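Local coordinates for protein putative lipase/esterase (Lactobacillus plantarum WCFS1, PDB 3BXP) that probably hydrolyses carboxylic ester bonds as a putative carboxylesterase of the alpha/beta-hydrolase clan, its natural substrate not being established, at residues Tyr21-Ile26 with Arg60-Gly65; Glu30-Tyr35 with Ala103-Cys108; Ser81-Ala86 with Gly120-Thr125; Pro156-Thr161 with Trp181-Leu186. All blocks are in the same frame, centred on the assembly; numbering follows the deposited sequence. Where two conformers were deposited one is given.

Contact 1 of 4, residues Tyr21-Ile26 with Arg60-Gly65; sequences YWLDQI and RMMAAG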
# COMPACT_ATOMS: atom_id res chain seq x y z
N TYR B 21 -29.43 -3.86 4.80
CA TYR B 21 -29.83 -2.61 4.16
C TYR B 21 -29.97 -2.88 2.67
O TYR B 21 -28.98 -2.98 1.94
CB TYR B 21 -28.78 -1.56 4.40
CG TYR B 21 -28.50 -1.29 5.85
CD1 TYR B 21 -29.27 -0.39 6.58
CD2 TYR B 21 -27.47 -1.94 6.50
CE1 TYR B 21 -28.99 -0.13 7.90
CE2 TYR B 21 -27.18 -1.67 7.84
CZ TYR B 21 -27.95 -0.76 8.52
OH TYR B 21 -27.65 -0.51 9.83
N TRP B 22 -31.23 -3.03 2.26
CA TRP B 22 -31.58 -3.40 0.91
C TRP B 22 -31.79 -2.17 0.09
O TRP B 22 -32.70 -1.39 0.33
CB TRP B 22 -32.83 -4.29 0.89
CG TRP B 22 -32.80 -5.50 1.69
CD1 TRP B 22 -33.63 -5.82 2.75
CD2 TRP B 22 -31.90 -6.63 1.54
NE1 TRP B 22 -33.31 -7.05 3.24
CE2 TRP B 22 -32.24 -7.57 2.54
CE3 TRP B 22 -30.85 -6.93 0.67
CZ2 TRP B 22 -31.59 -8.80 2.68
CZ3 TRP B 22 -30.18 -8.14 0.83
CH2 TRP B 22 -30.57 -9.07 1.80
N LEU B 23 -30.93 -1.99 -0.89
CA LEU B 23 -31.11 -0.86 -1.83
C LEU B 23 -32.35 -1.05 -2.69
O LEU B 23 -32.56 -2.12 -3.25
CB LEU B 23 -29.85 -0.73 -2.70
CG LEU B 23 -29.66 0.53 -3.55
CD1 LEU B 23 -29.72 1.76 -2.69
CD2 LEU B 23 -28.32 0.41 -4.30
N ASP B 24 -33.18 -0.01 -2.78
CA ASP B 24 -34.32 -0.02 -3.69
C ASP B 24 -33.91 -0.06 -5.17
O ASP B 24 -32.82 0.48 -5.59
CB ASP B 24 -35.22 1.23 -3.54
CG ASP B 24 -35.96 1.27 -2.21
OD1 ASP B 24 -36.08 0.23 -1.56
OD2 ASP B 24 -36.46 2.36 -1.87
N GLN B 25 -34.79 -0.68 -5.94
CA GLN B 25 -34.76 -0.57 -7.41
C GLN B 25 -35.18 0.83 -7.82
O GLN B 25 -35.89 1.49 -7.06
CB GLN B 25 -35.69 -1.62 -8.01
CG GLN B 25 -35.21 -3.05 -7.80
CD GLN B 25 -33.92 -3.32 -8.50
OE1 GLN B 25 -33.81 -3.07 -9.72
NE2 GLN B 25 -32.93 -3.81 -7.77
N ILE B 26 -34.75 1.21 -9.02
CA ILE B 26 -35.08 2.49 -9.63
C ILE B 26 -36.58 2.60 -9.88
O ILE B 26 -37.15 3.70 -9.95
CB ILE B 26 -34.30 2.67 -10.95
CG1 ILE B 26 -32.85 3.04 -10.66
CG2 ILE B 26 -34.92 3.76 -11.80
CD1 ILE B 26 -32.68 4.24 -9.73
N ARG B 60 -21.64 5.13 2.48
CA ARG B 60 -20.82 5.46 1.30
C ARG B 60 -20.90 4.33 0.27
O ARG B 60 -21.07 4.57 -0.93
CB ARG B 60 -19.37 5.72 1.72
CG ARG B 60 -18.39 6.10 0.60
CD ARG B 60 -18.85 7.32 -0.15
NE ARG B 60 -18.17 7.56 -1.43
CZ ARG B 60 -18.66 7.21 -2.62
NH1 ARG B 60 -19.78 6.52 -2.71
NH2 ARG B 60 -18.00 7.53 -3.74
N MSE B 61 -20.80 3.10 0.74
CA MSE B 61 -20.75 1.93 -0.17
C MSE B 61 -22.09 1.80 -0.87
O MSE B 61 -22.15 1.62 -2.08
CB MSE B 61 -20.39 0.64 0.56
CG MSE B 61 -18.90 0.55 0.90
SE MSE B 61 -17.46 1.19 -0.27
CE MSE B 61 -17.58 3.10 0.04
N MSE B 62 -23.17 1.99 -0.12
CA MSE B 62 -24.50 1.94 -0.72
C MSE B 62 -24.70 2.99 -1.78
O MSE B 62 -25.32 2.71 -2.81
CB MSE B 62 -25.58 2.02 0.32
CG MSE B 62 -25.49 0.79 1.18
SE MSE B 62 -26.92 0.69 2.32
CE MSE B 62 -28.26 0.12 1.01
N ALA B 63 -24.19 4.21 -1.53
CA ALA B 63 -24.37 5.29 -2.49
C ALA B 63 -23.72 4.93 -3.81
O ALA B 63 -24.05 5.51 -4.87
CB ALA B 63 -23.80 6.63 -1.94
N ALA B 64 -22.80 3.97 -3.78
CA ALA B 64 -22.18 3.48 -5.01
C ALA B 64 -23.02 2.46 -5.79
O ALA B 64 -22.68 2.07 -6.91
CB ALA B 64 -20.78 2.87 -4.73
N GLY B 65 -24.13 2.04 -5.20
CA GLY B 65 -25.02 1.03 -5.83
C GLY B 65 -24.84 -0.40 -5.36
O GLY B 65 -24.76 -1.34 -6.16

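Contact 2 of 4, residues Glu30-Tyr35 with Ala103-Cys108; sequences ETAVDY and AHHVDC. With PGR (R-1,2-propanediol), chain L.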
# COMPACT_ATOMS: atom_id res chain seq x y z
N GLU B 30 -39.83 -2.26 -13.21
CA GLU B 30 -38.77 -2.54 -14.17
C GLU B 30 -38.26 -3.93 -13.89
O GLU B 30 -38.40 -4.44 -12.81
CB GLU B 30 -37.64 -1.53 -14.05
CG GLU B 30 -38.01 -0.17 -14.53
CD GLU B 30 -37.82 -0.04 -15.98
OE1 GLU B 30 -36.65 -0.21 -16.42
OE2 GLU B 30 -38.79 0.28 -16.67
N THR B 31 -37.67 -4.55 -14.89
CA THR B 31 -36.89 -5.77 -14.67
C THR B 31 -35.82 -5.38 -13.66
O THR B 31 -35.21 -4.31 -13.74
CB THR B 31 -36.25 -6.27 -16.02
OG1 THR B 31 -37.28 -6.82 -16.85
CG2 THR B 31 -35.19 -7.35 -15.78
N ALA B 32 -35.58 -6.27 -12.71
CA ALA B 32 -34.69 -5.96 -11.60
C ALA B 32 -33.25 -5.87 -12.07
O ALA B 32 -32.84 -6.56 -13.02
CB ALA B 32 -34.82 -6.98 -10.49
N VAL B 33 -32.53 -4.96 -11.46
CA VAL B 33 -31.06 -4.91 -11.59
C VAL B 33 -30.50 -5.46 -10.30
O VAL B 33 -30.81 -4.98 -9.21
CB VAL B 33 -30.53 -3.52 -11.84
CG1 VAL B 33 -29.01 -3.53 -11.77
CG2 VAL B 33 -31.05 -3.01 -13.16
N ASP B 34 -29.79 -6.58 -10.41
CA ASP B 34 -29.26 -7.24 -9.24
C ASP B 34 -27.99 -6.53 -8.81
O ASP B 34 -27.06 -6.38 -9.61
CB ASP B 34 -29.02 -8.74 -9.48
CG ASP B 34 -30.31 -9.51 -9.63
OD1 ASP B 34 -31.34 -9.17 -9.00
OD2 ASP B 34 -30.28 -10.49 -10.38
N TYR B 35 -28.01 -6.00 -7.60
CA TYR B 35 -26.89 -5.21 -7.07
C TYR B 35 -25.92 -6.10 -6.35
O TYR B 35 -26.31 -7.09 -5.69
CB TYR B 35 -27.35 -4.15 -6.04
CG TYR B 35 -28.32 -3.12 -6.53
CD1 TYR B 35 -28.05 -2.33 -7.62
CD2 TYR B 35 -29.51 -2.92 -5.85
CE1 TYR B 35 -29.00 -1.37 -8.06
CE2 TYR B 35 -30.42 -1.98 -6.24
CZ TYR B 35 -30.17 -1.21 -7.32
OH TYR B 35 -31.15 -0.27 -7.64
N ALA B 103 -35.81 -11.87 -3.68
CA ALA B 103 -36.68 -10.93 -2.94
C ALA B 103 -36.13 -9.51 -2.96
O ALA B 103 -36.90 -8.55 -3.02
CB ALA B 103 -36.85 -11.38 -1.46
N HIS B 104 -34.81 -9.37 -2.91
CA HIS B 104 -34.21 -8.01 -2.84
C HIS B 104 -33.23 -7.70 -3.94
O HIS B 104 -32.59 -6.66 -3.91
CB HIS B 104 -33.55 -7.78 -1.49
CG HIS B 104 -34.53 -7.81 -0.38
ND1 HIS B 104 -35.48 -6.82 -0.24
CD2 HIS B 104 -34.79 -8.74 0.57
CE1 HIS B 104 -36.27 -7.13 0.78
NE2 HIS B 104 -35.88 -8.29 1.28
N HIS B 105 -33.09 -8.65 -4.86
CA HIS B 105 -32.34 -8.47 -6.12
C HIS B 105 -30.88 -8.30 -5.84
O HIS B 105 -30.33 -7.24 -5.93
CB HIS B 105 -32.92 -7.29 -6.88
CG HIS B 105 -34.41 -7.31 -6.96
ND1 HIS B 105 -35.13 -8.34 -7.53
CD2 HIS B 105 -35.33 -6.42 -6.51
CE1 HIS B 105 -36.42 -8.08 -7.44
NE2 HIS B 105 -36.57 -6.91 -6.83
N VAL B 106 -30.26 -9.40 -5.41
CA VAL B 106 -28.88 -9.43 -5.02
C VAL B 106 -28.06 -10.23 -6.03
O VAL B 106 -28.43 -11.35 -6.41
CB VAL B 106 -28.71 -10.14 -3.68
CG1 VAL B 106 -27.21 -10.04 -3.21
CG2 VAL B 106 -29.72 -9.61 -2.60
N ASP B 107 -26.97 -9.64 -6.51
CA ASP B 107 -26.09 -10.37 -7.44
C ASP B 107 -25.16 -11.22 -6.59
O ASP B 107 -24.21 -10.72 -5.97
CB ASP B 107 -25.25 -9.42 -8.31
CG ASP B 107 -24.42 -10.12 -9.36
OD1 ASP B 107 -24.22 -11.38 -9.32
OD2 ASP B 107 -23.96 -9.38 -10.28
N CYS B 108 -25.46 -12.50 -6.54
CA CYS B 108 -24.66 -13.40 -5.70
C CYS B 108 -23.34 -13.82 -6.30
O CYS B 108 -22.58 -14.57 -5.67
CB CYS B 108 -25.47 -14.65 -5.34
SG CYS B 108 -26.86 -14.20 -4.26
C1 PGR L . -29.87 -13.55 -8.21
C2 PGR L . -31.26 -14.07 -8.54
C3 PGR L . -31.61 -13.65 -9.97
O1 PGR L . -30.07 -12.15 -8.27
O2 PGR L . -31.19 -15.47 -8.33
O HOH W 1 -33.77 -10.46 -8.67
O HOH W 2 -24.43 -6.67 -10.00

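Contact 3 of 4, residues Ser81-Ala86 with Gly120-Thr125; sequences SVYPWA and GHVVAT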
# COMPACT_ATOMS: atom_id res chain seq x y z
N SER B 81 -15.50 -18.12 23.27
CA SER B 81 -14.52 -17.88 22.22
C SER B 81 -15.23 -17.46 20.95
O SER B 81 -16.43 -17.68 20.76
CB SER B 81 -13.66 -19.10 21.97
OG SER B 81 -13.06 -19.55 23.17
N VAL B 82 -14.43 -16.86 20.09
CA VAL B 82 -14.93 -16.31 18.84
C VAL B 82 -15.04 -17.40 17.79
O VAL B 82 -15.93 -17.38 16.98
CB VAL B 82 -13.95 -15.19 18.32
CG1 VAL B 82 -14.32 -14.73 16.91
CG2 VAL B 82 -13.93 -14.03 19.30
N TYR B 83 -14.10 -18.32 17.77
CA TYR B 83 -14.07 -19.32 16.75
C TYR B 83 -14.35 -20.69 17.38
O TYR B 83 -14.12 -20.84 18.58
CB TYR B 83 -12.67 -19.30 16.09
CG TYR B 83 -12.32 -18.02 15.34
CD1 TYR B 83 -12.93 -17.72 14.14
CD2 TYR B 83 -11.39 -17.09 15.83
CE1 TYR B 83 -12.64 -16.57 13.40
CE2 TYR B 83 -11.11 -15.89 15.12
CZ TYR B 83 -11.73 -15.65 13.91
OH TYR B 83 -11.46 -14.52 13.22
N PRO B 84 -14.83 -21.68 16.59
CA PRO B 84 -14.98 -21.50 15.15
C PRO B 84 -16.23 -20.74 14.77
O PRO B 84 -16.52 -20.50 13.60
CB PRO B 84 -15.05 -22.93 14.63
CG PRO B 84 -15.76 -23.64 15.70
CD PRO B 84 -15.26 -23.03 17.01
N TRP B 85 -16.96 -20.31 15.77
CA TRP B 85 -18.33 -19.80 15.56
C TRP B 85 -18.45 -18.66 14.56
O TRP B 85 -19.37 -18.69 13.74
CB TRP B 85 -19.00 -19.40 16.88
CG TRP B 85 -18.59 -20.33 18.00
CD1 TRP B 85 -17.83 -20.01 19.09
CD2 TRP B 85 -18.84 -21.74 18.10
NE1 TRP B 85 -17.58 -21.12 19.84
CE2 TRP B 85 -18.22 -22.18 19.27
CE3 TRP B 85 -19.55 -22.66 17.31
CZ2 TRP B 85 -18.25 -23.51 19.67
CZ3 TRP B 85 -19.61 -23.98 17.73
CH2 TRP B 85 -18.99 -24.39 18.91
N ALA B 86 -17.57 -17.66 14.63
CA ALA B 86 -17.69 -16.51 13.73
C ALA B 86 -17.62 -16.91 12.25
O ALA B 86 -18.29 -16.29 11.45
CB ALA B 86 -16.62 -15.43 14.05
N GLY B 120 -11.78 -7.69 10.61
CA GLY B 120 -10.80 -7.95 9.58
C GLY B 120 -10.20 -9.33 9.82
O GLY B 120 -9.90 -10.03 8.85
N HIS B 121 -10.07 -9.73 11.08
CA HIS B 121 -9.53 -11.08 11.36
C HIS B 121 -10.53 -12.11 10.89
O HIS B 121 -10.18 -13.06 10.21
CB HIS B 121 -9.22 -11.27 12.80
CG HIS B 121 -8.42 -12.49 13.06
ND1 HIS B 121 -9.00 -13.71 13.41
CD2 HIS B 121 -7.09 -12.72 12.97
CE1 HIS B 121 -8.04 -14.60 13.60
NE2 HIS B 121 -6.87 -14.02 13.34
N VAL B 122 -11.78 -11.90 11.21
CA VAL B 122 -12.83 -12.84 10.78
C VAL B 122 -12.85 -13.02 9.24
O VAL B 122 -12.83 -14.16 8.72
CB VAL B 122 -14.26 -12.42 11.32
CG1 VAL B 122 -15.34 -13.32 10.71
CG2 VAL B 122 -14.32 -12.43 12.85
N VAL B 123 -12.92 -11.88 8.53
CA VAL B 123 -12.91 -11.87 7.05
C VAL B 123 -11.66 -12.51 6.43
O VAL B 123 -11.72 -13.31 5.48
CB VAL B 123 -13.20 -10.43 6.51
CG1 VAL B 123 -13.06 -10.37 4.99
CG2 VAL B 123 -14.61 -10.01 6.94
N ALA B 124 -10.49 -12.12 6.93
CA ALA B 124 -9.22 -12.61 6.39
C ALA B 124 -9.13 -14.10 6.63
O ALA B 124 -8.74 -14.90 5.76
CB ALA B 124 -8.03 -11.83 7.02
N THR B 125 -9.56 -14.52 7.80
CA THR B 125 -9.53 -15.96 8.11
C THR B 125 -10.52 -16.71 7.19
O THR B 125 -10.22 -17.80 6.68
CB THR B 125 -9.86 -16.18 9.58
OG1 THR B 125 -8.86 -15.51 10.39
CG2 THR B 125 -9.89 -17.70 9.96

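Contact 4 of 4, residues Pro156-Thr161 with Trp181-Leu186; sequences PVIDLT and WAAQRL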
# COMPACT_ATOMS: atom_id res chain seq x y z
N PRO B 156 -6.93 -4.31 9.53
CA PRO B 156 -7.39 -5.58 10.07
C PRO B 156 -6.45 -6.16 11.09
O PRO B 156 -5.25 -6.02 10.97
CB PRO B 156 -7.31 -6.48 8.88
CG PRO B 156 -6.17 -5.94 8.09
CD PRO B 156 -6.37 -4.48 8.17
N VAL B 157 -7.03 -6.79 12.11
CA VAL B 157 -6.27 -7.76 12.90
C VAL B 157 -6.07 -8.99 12.04
O VAL B 157 -7.03 -9.50 11.44
CB VAL B 157 -6.97 -8.09 14.22
CG1 VAL B 157 -6.26 -9.25 14.95
CG2 VAL B 157 -7.15 -6.83 15.12
N ILE B 158 -4.84 -9.49 11.97
CA ILE B 158 -4.52 -10.58 11.07
C ILE B 158 -3.86 -11.72 11.81
O ILE B 158 -4.12 -12.91 11.54
CB ILE B 158 -3.56 -10.09 9.95
CG1 ILE B 158 -4.31 -9.12 9.00
CG2 ILE B 158 -2.88 -11.24 9.19
CD1 ILE B 158 -5.57 -9.78 8.22
N ASP B 159 -2.95 -11.36 12.71
CA ASP B 159 -2.15 -12.38 13.45
C ASP B 159 -2.23 -12.10 14.94
O ASP B 159 -1.76 -11.04 15.43
CB ASP B 159 -0.73 -12.41 12.88
CG ASP B 159 0.17 -13.45 13.54
OD1 ASP B 159 -0.13 -13.96 14.64
OD2 ASP B 159 1.26 -13.70 12.95
N LEU B 160 -2.88 -13.02 15.65
CA LEU B 160 -3.19 -12.85 17.07
C LEU B 160 -1.97 -12.97 17.96
O LEU B 160 -2.08 -12.85 19.17
CB LEU B 160 -4.30 -13.84 17.53
CG LEU B 160 -5.64 -13.72 16.81
CD1 LEU B 160 -6.65 -14.71 17.43
CD2 LEU B 160 -6.17 -12.31 16.88
N THR B 161 -0.81 -13.18 17.33
CA THR B 161 0.47 -13.18 18.03
C THR B 161 1.26 -11.91 17.77
O THR B 161 2.33 -11.72 18.33
CB THR B 161 1.36 -14.36 17.65
OG1 THR B 161 1.87 -14.18 16.31
CG2 THR B 161 0.62 -15.74 17.77
N TRP B 181 -4.95 -18.63 14.40
CA TRP B 181 -4.29 -17.44 14.96
C TRP B 181 -3.82 -16.44 13.92
O TRP B 181 -4.00 -15.22 14.08
CB TRP B 181 -3.14 -17.83 15.89
CG TRP B 181 -3.63 -18.34 17.16
CD1 TRP B 181 -4.92 -18.30 17.64
CD2 TRP B 181 -2.85 -19.00 18.17
NE1 TRP B 181 -4.98 -18.90 18.89
CE2 TRP B 181 -3.72 -19.32 19.23
CE3 TRP B 181 -1.50 -19.35 18.27
CZ2 TRP B 181 -3.28 -19.98 20.38
CZ3 TRP B 181 -1.06 -20.00 19.41
CH2 TRP B 181 -1.95 -20.30 20.45
N ALA B 182 -3.18 -16.98 12.89
CA ALA B 182 -2.47 -16.21 11.86
C ALA B 182 -3.11 -16.40 10.51
O ALA B 182 -2.84 -17.37 9.79
CB ALA B 182 -1.00 -16.60 11.84
N ALA B 183 -3.97 -15.45 10.14
CA ALA B 183 -4.74 -15.55 8.92
C ALA B 183 -3.88 -15.57 7.67
O ALA B 183 -4.23 -16.12 6.67
CB ALA B 183 -5.76 -14.40 8.82
N GLN B 184 -2.72 -14.95 7.71
CA GLN B 184 -1.87 -14.92 6.52
C GLN B 184 -1.36 -16.33 6.21
O GLN B 184 -1.00 -16.66 5.07
CB GLN B 184 -0.72 -13.94 6.72
CG GLN B 184 0.43 -14.35 7.63
CD GLN B 184 0.18 -14.20 9.15
OE1 GLN B 184 -0.98 -14.04 9.58
NE2 GLN B 184 1.26 -14.23 9.95
N ARG B 185 -1.29 -17.17 7.24
CA ARG B 185 -0.79 -18.52 7.07
C ARG B 185 -1.80 -19.43 6.36
O ARG B 185 -1.47 -20.57 5.96
CB ARG B 185 -0.37 -19.15 8.38
CG ARG B 185 0.84 -18.50 9.01
CD ARG B 185 1.23 -19.25 10.29
NE ARG B 185 2.41 -18.68 10.94
CZ ARG B 185 3.63 -18.76 10.44
NH1 ARG B 185 3.81 -19.36 9.27
NH2 ARG B 185 4.67 -18.23 11.09
N LEU B 186 -3.01 -18.94 6.17
CA LEU B 186 -4.08 -19.70 5.52
C LEU B 186 -4.31 -19.24 4.07
O LEU B 186 -5.22 -19.72 3.38
CB LEU B 186 -5.39 -19.59 6.31
CG LEU B 186 -5.33 -19.97 7.80
CD1 LEU B 186 -6.66 -19.79 8.53
CD2 LEU B 186 -4.86 -21.37 7.96
O HOH W 3 2.37 -16.40 13.58

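Contact 1 of 4, residues Tyr21-Ile26 with Arg60-Gly65
The ring of Y21 meets M62, a selenomethionine, obliquely: the selenium SE lies 5.3 Å from the ring centroid and 50° off the ring normal, neither squarely over a face nor at an edge. This is a Met-aromatic contact with oblique geometry. The other flat group of strand 16-23, W22, turns to the reverse side of the strand, where its indole stacks on H104, is met edge-to-face by H67 and gives its NE1 hydrogen to E5.

The closer touch to M62 is made by the root of the tyrosine, since Y21 CB sits 3.6 Å from M62 SE. With CG anti to the carbonyl carbon (chi1 -58°), the Y21 ring leads away from helix 54-63 toward T68 and V70 of the adjacent strand. M62 reaches across from helix 54-63, and its bend at chi3 (75°) brings the methyl CE to 3.3 Å from Y21 O and 4.1 Å from L23 CB. Alongside, L23 lays CD2 against G65, in the turn that follows the helix, 3.7 Å from G65 CA. G65 has positive phi, a backbone shape that a side chain would strain against the preceding carbonyl oxygen.

The contact thus joins a sheet strand to the helix packed on it through apolar contact and the Met-aromatic approach, with neither charge nor hydrogen bonding between the two segments.

Contact 2 of 4, residues Glu30-Tyr35 with Ala103-Cys108
The carbonyl O of Y35 accepts the backbone N-H of D107 at 2.8 Å in a nearly straight bond (177° at the hydrogen). With the bond from Y35 N to H105 O, it forms a parallel beta bridge between Y35 and V106, where strand 35-41 begins beside the short strand 106-107. H105 O also accepts from NE2 of H67, so two donors hold it.

Beyond the bridge the contact is made by side chains at the surface. A32 CB lies over one face of the H105 imidazole, 3.5 Å from its centroid, in a CH-pi contact offset toward ND1. The chi1 of H105 (-47°), with CG anti to the carbonyl carbon, sets CG beneath that methyl. The D34 and H105 side chains cross at about a right angle, yet the carboxylate and imidazole planes are only 20° apart, and D34 OD1 comes within 3.2 Å of H105 CB. A water in the plane of the imidazole joins H105 ND1 to D34 OD1. An alanine in place of H105 would probably leave the A32 methyl without its aromatic face and this water without its nitrogen partner.

D107 OD2 forms a salt bridge with R110, and a second water links the same oxygen to D34 O. A propanediol, probably from the crystallisation liquor, places its O1 2.7 Å from D34 OD2 and 2.6 Å from V106 O.

Contact 3 of 4, residues Ser81-Ala86 with Gly120-Thr125
Helix 118-129, which starts within the probable nucleophile elbow of this alpha/beta-hydrolase (a GxSxG pattern at G115, S117 and G119), is met here by the loop leading into helix 85-99. Y83 carries the contact. Its hydroxyl OH and H121 ND1 are 2.6 Å apart in a hydrogen bond, each group lying at the other's ring edge. The planes are inclined by 58° and the rings meet rim to rim. H121 CG, anti to its backbone N (chi1 -168°), is thereby set 3.7 Å from Y83 OH, while the far nitrogen NE2 bonds W181 O, so both imidazole nitrogens are engaged.

T125 OG1 sits 3.4 Å above one face of the H121 ring and bonds H121 O, a carbonyl that T125 N reaches from the opposite face of its plane. V122 adds the apolar part: CG2 lies 3.6 Å from Y83 OH and 4.0 Å from A86 CB. A phenylalanine in place of Y83 would probably leave H121 ND1 without its partner in this buried setting and the imidazole less firmly fixed in rotation.

A buried tyrosine-histidine bond thus ties the helix of the elbow to the loop entering helix 85-99, within the layered helix-sheet-helix architecture of alpha/beta-hydrolases.

Contact 4 of 4, residues Pro156-Thr161 with Trp181-Leu186
The backbones bridge once, at D159 and A182, whose CA atoms are 4.2 Å apart, with A183 N bonding I158 O and L160 N bonding W181 O, both at 2.9 Å.

Around this bridge the D159 carboxylate is the polar hub. CG lies anti to the backbone N (chi1 -178°), and OD1 takes two donors of T161 from the same face of its plane: the hydroxyl OG1 at 2.6 Å, on the syn side, and the backbone N on the anti side. The second of these closes an Asx turn. OD2 receives Q184 NE2 at 3.0 Å from above the carboxylate plane, though the bond lies almost in the plane of the amide itself. K212 forms a salt bridge with OD2, and a water also donates to it, with a weak onward link to R185 NE. So many donors would probably stabilise the buried carboxylate as an anion.

Q184 reaches D159 through a chain bent at chi2 (-79°), and its OE1 rests 3.4 Å from I158 CG2. On the same face of the carboxylate as Q184 NE2, A182 CB packs over D159 CG at 3.8 Å. On the apolar flank the L160 and W181 side chains cross at about a right angle, L160 CD1 lying 4.0 Å from W181 CD1. T161 CG2 approaches W181 CE3 obliquely. The indole NE1 is held by T175 O, and R171 makes a cation-pi contact with the ring.

The arrangement joins two loops of an alpha/beta-hydrolase, one following strand 150-154 and the other preceding strand 194-199, by an isolated beta bridge and an Asx turn.

The four contacts form two pairs on opposite sides of the chain's centre. Contacts 1 and 2, with centres about 11 Å apart, meet around the end of strand 16-23: D24 O meets Y35 OH at 2.8 Å in a probable hydrogen bond, and Q25 NE2 lies 2.8 Å from V33 O in another. Contacts 3 and 4, with centres about 10 Å apart, touch where A124 CB packs 3.4 Å from I158 CD1. This second pair lies closer to the probable nucleophile elbow, which V122 touches; V157 bonds S117 through its backbone, and a HEPES molecule, probably from the crystallisation liquor, is hydrogen-bonded to S81 and W85. Between the pairs, contacts 2 and 4 are farthest apart, about 35 Å between centres.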